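Local coordinates for protein uncharacterized HTH-type transcriptional regulator HI_0893 (Haemophilus influenzae, PDB 3QKX) that probably binds regulatory DNA through a TetR-type helix-turn-helix domain and so controls transcription, at residues E11-M21 with L55-V63. Residues are numbered along the deposited sequence; the frame is centred on the assembly and turned at random.
Sequences EQIFSATDRLM and LLEQFAHRV
Arg62 reaches from helix 52-72 to helix 6-23 and ends between Glu11 and Asp18, an example of one arginine tying two helices together. Its CB lies over one face of the Phe14 ring, and Arg62 CG is 3.8 Å from Phe14 CD2. With CG anti to the backbone N (chi1 168°) and a bend at chi2, CD passes Phe14 CB and the guanidinium arrives with Phe14 CB over one of its faces. NE donates to the syn lone pair of Glu11 OE1 at 3.2 Å, while NH2 meets Glu11 OE2 at 2.7 Å, a side-on grip, carboxylate and guanidinium planes 18° apart. NH1 turns to Asp18 OD2, a nearly straight 2.7 Å bond from above the carboxylate plane. Tyr109 of helix 100-109 holds Asp18 OD1.

One turn earlier on helix 52-72, Phe59 presents a ring face to Thr17, whose CG2 stands 3.6 Å from the Phe59 centroid (CH-pi), and Met21 CE lies 3.5 Å from Phe59 CE2. The axes of segments 11-21 and 55-63 lie 93° apart within the TetR-type helix-turn-helix region, which probably binds DNA. Two carboxylates around one guanidinium probably stabilise its charge and restrict its rotation, consistent with charge and apolar contact together holding this near-perpendicular crossing.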
ATOM      1  N   GLU A  11      25.515   6.532   4.607  1.00 70.05           N
ATOM      2  CA  GLU A  11      24.206   7.201   4.646  1.00 70.26           C
ATOM      3  C   GLU A  11      24.018   8.319   3.550  1.00 70.10           C
ATOM      4  O   GLU A  11      22.991   8.582   3.071  1.00 70.26           O
ATOM      5  CB  GLU A  11      23.933   7.770   6.055  1.00 71.27           C
ATOM      6  CG  GLU A  11      22.531   8.442   6.244  1.00 73.18           C
ATOM      7  CD  GLU A  11      21.364   7.546   5.847  1.00 74.99           C
ATOM      8  OE1 GLU A  11      21.406   6.327   6.145  1.00 79.41           O
ATOM      9  OE2 GLU A  11      20.394   8.063   5.254  1.00 75.33           O
ATOM     10  N   GLN A  12      25.222   8.946   3.284  1.00 69.57           N
ATOM     11  CA  GLN A  12      25.328   9.853   2.143  1.00 70.72           C
ATOM     12  C   GLN A  12      24.887   9.141   0.865  1.00 69.61           C
ATOM     13  O   GLN A  12      24.081   9.659   0.118  1.00 71.72           O
ATOM     14  CB  GLN A  12      26.771  10.368   2.017  1.00 71.77           C
ATOM     15  CG  GLN A  12      26.950  11.588   1.117  1.00 75.37           C
ATOM     16  CD  GLN A  12      28.392  12.085   1.107  1.00 77.01           C
ATOM     17  OE1 GLN A  12      29.051  12.103   2.139  1.00 76.68           O
ATOM     18  NE2 GLN A  12      28.883  12.489  -0.068  1.00 78.25           N
ATOM     19  N   ILE A  13      25.378   7.926   0.662  1.00 67.59           N
ATOM     20  CA  ILE A  13      25.020   7.128  -0.509  1.00 67.99           C
ATOM     21  C   ILE A  13      23.569   6.624  -0.426  1.00 68.57           C
ATOM     22  O   ILE A  13      22.846   6.652  -1.429  1.00 70.61           O
ATOM     23  CB  ILE A  13      26.011   5.950  -0.720  1.00 67.34           C
ATOM     24  CG1 ILE A  13      27.405   6.491  -1.111  1.00 68.01           C
ATOM     25  CG2 ILE A  13      25.525   5.010  -1.801  1.00 68.26           C
ATOM     26  CD1 ILE A  13      28.584   5.527  -0.811  1.00 66.96           C
ATOM     27  N   PHE A  14      23.132   6.201   0.759  1.00 67.05           N
ATOM     28  CA  PHE A  14      21.772   5.680   0.903  1.00 68.00           C
ATOM     29  C   PHE A  14      20.727   6.773   0.642  1.00 69.44           C
ATOM     30  O   PHE A  14      19.764   6.550  -0.076  1.00 71.13           O
ATOM     31  CB  PHE A  14      21.544   5.054   2.291  1.00 66.56           C
ATOM     32  CG  PHE A  14      22.326   3.778   2.548  1.00 66.07           C
ATOM     33  CD1 PHE A  14      22.466   2.791   1.574  1.00 67.42           C
ATOM     34  CD2 PHE A  14      22.861   3.543   3.806  1.00 66.25           C
ATOM     35  CE1 PHE A  14      23.171   1.634   1.839  1.00 70.11           C
ATOM     36  CE2 PHE A  14      23.568   2.373   4.083  1.00 67.73           C
ATOM     37  CZ  PHE A  14      23.717   1.417   3.105  1.00 69.05           C
ATOM     38  N   SER A  15      20.951   7.948   1.225  1.00 69.22           N
ATOM     39  CA  SER A  15      20.155   9.140   0.950  1.00 71.53           C
ATOM     40  C   SER A  15      20.008   9.400  -0.550  1.00 73.86           C
ATOM     41  O   SER A  15      18.934   9.722  -1.024  1.00 76.20           O
ATOM     42  CB  SER A  15      20.808  10.355   1.624  1.00 72.23           C
ATOM     43  OG  SER A  15      20.271  11.580   1.140  1.00 80.27           O
ATOM     44  N   ALA A  16      21.114   9.283  -1.274  1.00 73.48           N
ATOM     45  CA  ALA A  16      21.118   9.464  -2.718  1.00 75.83           C
ATOM     46  C   ALA A  16      20.399   8.337  -3.433  1.00 76.20           C
ATOM     47  O   ALA A  16      19.843   8.553  -4.477  1.00 80.76           O
ATOM     48  CB  ALA A  16      22.590   9.592  -3.240  1.00 75.59           C
ATOM     49  N   THR A  17      20.450   7.129  -2.889  1.00 73.76           N
ATOM     50  CA  THR A  17      19.724   5.997  -3.459  1.00 75.97           C
ATOM     51  C   THR A  17      18.219   6.273  -3.469  1.00 78.84           C
ATOM     52  O   THR A  17      17.555   6.071  -4.481  1.00 82.60           O
ATOM     53  CB  THR A  17      19.999   4.682  -2.696  1.00 73.69           C
ATOM     54  OG1 THR A  17      21.336   4.249  -2.939  1.00 72.04           O
ATOM     55  CG2 THR A  17      19.014   3.575  -3.139  1.00 78.90           C
ATOM     56  N   ASP A  18      17.704   6.746  -2.339  1.00 77.22           N
ATOM     57  CA  ASP A  18      16.325   7.198  -2.244  1.00 79.96           C
ATOM     58  C   ASP A  18      15.945   8.156  -3.371  1.00 85.09           C
ATOM     59  O   ASP A  18      14.977   7.912  -4.095  1.00 89.49           O
ATOM     60  CB  ASP A  18      16.088   7.895  -0.907  1.00 77.35           C
ATOM     61  CG  ASP A  18      15.542   6.975   0.143  1.00 75.59           C
ATOM     62  OD1 ASP A  18      14.582   6.220  -0.134  1.00 77.65           O
ATOM     63  OD2 ASP A  18      16.029   7.064   1.280  1.00 74.68           O
ATOM     64  N   ARG A  19      16.735   9.215  -3.537  1.00 85.68           N
ATOM     65  CA  ARG A  19      16.434  10.261  -4.525  1.00 91.67           C
ATOM     66  C   ARG A  19      16.378   9.733  -5.948  1.00 95.91           C
ATOM     67  O   ARG A  19      15.421   9.986  -6.658  1.00101.98           O
ATOM     68  CB  ARG A  19      17.460  11.396  -4.449  1.00 91.85           C
ATOM     69  CG  ARG A  19      17.365  12.225  -3.180  1.00 91.35           C
ATOM     70  CD  ARG A  19      18.285  13.449  -3.237  1.00 95.89           C
ATOM     71  NE  ARG A  19      19.124  13.479  -2.042  1.00 94.81           N
ATOM     72  CZ  ARG A  19      20.436  13.203  -1.971  1.00 93.52           C
ATOM     73  NH1 ARG A  19      21.188  12.963  -3.059  1.00 94.98           N
ATOM     74  NH2 ARG A  19      21.022  13.225  -0.778  1.00 90.85           N
ATOM     75  N   LEU A  20      17.403   8.991  -6.350  1.00 94.72           N
ATOM     76  CA  LEU A  20      17.471   8.437  -7.709  1.00 99.48           C
ATOM     77  C   LEU A  20      16.339   7.406  -7.910  1.00103.01           C
ATOM     78  O   LEU A  20      15.775   7.289  -9.010  1.00109.95           O
ATOM     79  CB  LEU A  20      18.867   7.840  -8.000  1.00 97.03           C
ATOM     80  CG  LEU A  20      19.397   7.887  -9.441  1.00100.87           C
HETATM   81  N   MSE A  21      15.942   6.733  -6.832  1.00 99.67           N
HETATM   82  CA  MSE A  21      14.796   5.820  -6.889  1.00102.82           C
HETATM   83  C   MSE A  21      13.450   6.558  -7.025  1.00108.00           C
HETATM   84  O   MSE A  21      12.546   6.067  -7.686  1.00114.12           O
HETATM   85  CB  MSE A  21      14.778   4.916  -5.653  1.00 97.63           C
HETATM   86  CG  MSE A  21      14.007   3.642  -5.845  1.00 99.90           C
HETATM   87 SE   MSE A  21      13.846   2.675  -4.204  0.75 93.53          SE
HETATM   88  CE  MSE A  21      15.694   2.284  -3.873  1.00 79.88           C
ATOM     89  N   LEU A  55      24.689  -3.274  -2.517  1.00 89.87           N
ATOM     90  CA  LEU A  55      24.180  -1.936  -2.187  1.00 84.66           C
ATOM     91  C   LEU A  55      22.722  -1.984  -1.767  1.00 84.84           C
ATOM     92  O   LEU A  55      22.381  -1.573  -0.666  1.00 82.05           O
ATOM     93  CB  LEU A  55      24.341  -0.972  -3.376  1.00 83.99           C
ATOM     94  CG  LEU A  55      24.188   0.530  -3.086  1.00 79.61           C
ATOM     95  CD1 LEU A  55      25.022   1.372  -4.079  1.00 79.49           C
ATOM     96  CD2 LEU A  55      22.747   0.962  -3.119  1.00 79.30           C
ATOM     97  N   LEU A  56      21.864  -2.493  -2.637  1.00 88.84           N
ATOM     98  CA  LEU A  56      20.426  -2.516  -2.354  1.00 89.84           C
ATOM     99  C   LEU A  56      20.041  -3.419  -1.156  1.00 90.73           C
ATOM    100  O   LEU A  56      19.060  -3.134  -0.477  1.00 88.86           O
ATOM    101  CB  LEU A  56      19.639  -2.908  -3.605  1.00 95.36           C
ATOM    102  CG  LEU A  56      19.731  -1.976  -4.831  1.00 95.84           C
ATOM    103  CD1 LEU A  56      18.771  -2.475  -5.918  1.00102.78           C
ATOM    104  CD2 LEU A  56      19.437  -0.529  -4.506  1.00 91.15           C
ATOM    105  N   GLU A  57      20.830  -4.467  -0.885  1.00 93.85           N
ATOM    106  CA  GLU A  57      20.669  -5.273   0.341  1.00 95.96           C
ATOM    107  C   GLU A  57      20.841  -4.426   1.594  1.00 90.49           C
ATOM    108  O   GLU A  57      19.953  -4.386   2.444  1.00 90.54           O
ATOM    109  CB  GLU A  57      21.663  -6.452   0.397  1.00100.85           C
ATOM    110  CG  GLU A  57      21.375  -7.604  -0.578  1.00109.67           C
ATOM    111  CD  GLU A  57      21.816  -8.976  -0.052  1.00117.95           C
ATOM    112  OE1 GLU A  57      21.207  -9.475   0.923  1.00120.79           O
ATOM    113  OE2 GLU A  57      22.751  -9.568  -0.636  1.00122.38           O
ATOM    114  N   GLN A  58      21.988  -3.761   1.707  1.00 87.11           N
ATOM    115  CA  GLN A  58      22.287  -2.920   2.879  1.00 82.96           C
ATOM    116  C   GLN A  58      21.303  -1.749   2.998  1.00 79.14           C
ATOM    117  O   GLN A  58      20.915  -1.375   4.111  1.00 77.96           O
ATOM    118  CB  GLN A  58      23.736  -2.406   2.842  1.00 80.72           C
ATOM    119  CG  GLN A  58      24.788  -3.488   3.135  1.00 85.95           C
ATOM    120  CD  GLN A  58      26.228  -2.943   3.154  1.00 86.91           C
ATOM    121  OE1 GLN A  58      26.492  -1.843   3.668  1.00 83.58           O
ATOM    122  NE2 GLN A  58      27.165  -3.721   2.599  1.00 90.92           N
ATOM    123  N   PHE A  59      20.897  -1.195   1.853  1.00 77.94           N
ATOM    124  CA  PHE A  59      19.896  -0.144   1.804  1.00 75.33           C
ATOM    125  C   PHE A  59      18.579  -0.605   2.417  1.00 77.28           C
ATOM    126  O   PHE A  59      17.987   0.115   3.218  1.00 74.85           O
ATOM    127  CB  PHE A  59      19.678   0.287   0.357  1.00 76.36           C
ATOM    128  CG  PHE A  59      18.599   1.328   0.175  1.00 74.25           C
ATOM    129  CD1 PHE A  59      18.844   2.663   0.460  1.00 70.43           C
ATOM    130  CD2 PHE A  59      17.360   0.978  -0.316  1.00 77.64           C
ATOM    131  CE1 PHE A  59      17.867   3.633   0.256  1.00 70.34           C
ATOM    132  CE2 PHE A  59      16.373   1.938  -0.508  1.00 78.04           C
ATOM    133  CZ  PHE A  59      16.635   3.272  -0.223  1.00 74.59           C
ATOM    134  N   ALA A  60      18.133  -1.802   2.031  1.00 82.13           N
ATOM    135  CA  ALA A  60      16.956  -2.438   2.638  1.00 84.97           C
ATOM    136  C   ALA A  60      17.054  -2.435   4.152  1.00 83.43           C
ATOM    137  O   ALA A  60      16.147  -1.957   4.825  1.00 82.26           O
ATOM    138  CB  ALA A  60      16.793  -3.866   2.134  1.00 90.93           C
ATOM    139  N   HIS A  61      18.175  -2.931   4.676  1.00 84.33           N
ATOM    140  CA  HIS A  61      18.408  -2.986   6.129  1.00 84.20           C
ATOM    141  C   HIS A  61      18.337  -1.615   6.771  1.00 79.58           C
ATOM    142  O   HIS A  61      17.793  -1.459   7.860  1.00 79.23           O
ATOM    143  CB  HIS A  61      19.769  -3.625   6.449  1.00 86.11           C
ATOM    144  CG  HIS A  61      19.736  -5.118   6.479  1.00 93.97           C
ATOM    145  ND1 HIS A  61      19.122  -5.824   7.491  1.00 99.60           N
ATOM    146  CD2 HIS A  61      20.243  -6.041   5.628  1.00100.06           C
ATOM    147  CE1 HIS A  61      19.251  -7.121   7.263  1.00106.63           C
ATOM    148  NE2 HIS A  61      19.932  -7.280   6.141  1.00107.44           N
ATOM    149  N   ARG A  62      18.898  -0.630   6.085  1.00 77.27           N
ATOM    150  CA  ARG A  62      18.866   0.759   6.526  1.00 74.13           C
ATOM    151  C   ARG A  62      17.450   1.282   6.516  1.00 73.45           C
ATOM    152  O   ARG A  62      17.081   2.057   7.392  1.00 72.41           O
ATOM    153  CB  ARG A  62      19.804   1.613   5.646  1.00 72.67           C
ATOM    154  CG  ARG A  62      19.679   3.133   5.770  1.00 72.25           C
ATOM    155  CD  ARG A  62      18.844   3.698   4.651  1.00 75.38           C
ATOM    156  NE  ARG A  62      18.964   5.145   4.528  1.00 76.18           N
ATOM    157  CZ  ARG A  62      18.249   5.879   3.682  1.00 79.16           C
ATOM    158  NH1 ARG A  62      17.327   5.320   2.895  1.00 82.83           N
ATOM    159  NH2 ARG A  62      18.439   7.190   3.628  1.00 81.08           N
ATOM    160  N   VAL A  63      16.653   0.850   5.538  1.00 75.23           N
ATOM    161  CA  VAL A  63      15.241   1.242   5.461  1.00 75.33           C
ATOM    162  C   VAL A  63      14.403   0.624   6.585  1.00 76.39           C
ATOM    163  O   VAL A  63      13.610   1.327   7.218  1.00 75.78           O
ATOM    164  CB  VAL A  63      14.632   0.926   4.075  1.00 78.24           C
ATOM    165  CG1 VAL A  63      13.134   1.103   4.096  1.00 78.96           C
ATOM    166  CG2 VAL A  63      15.278   1.842   3.004  1.00 76.85           C
TER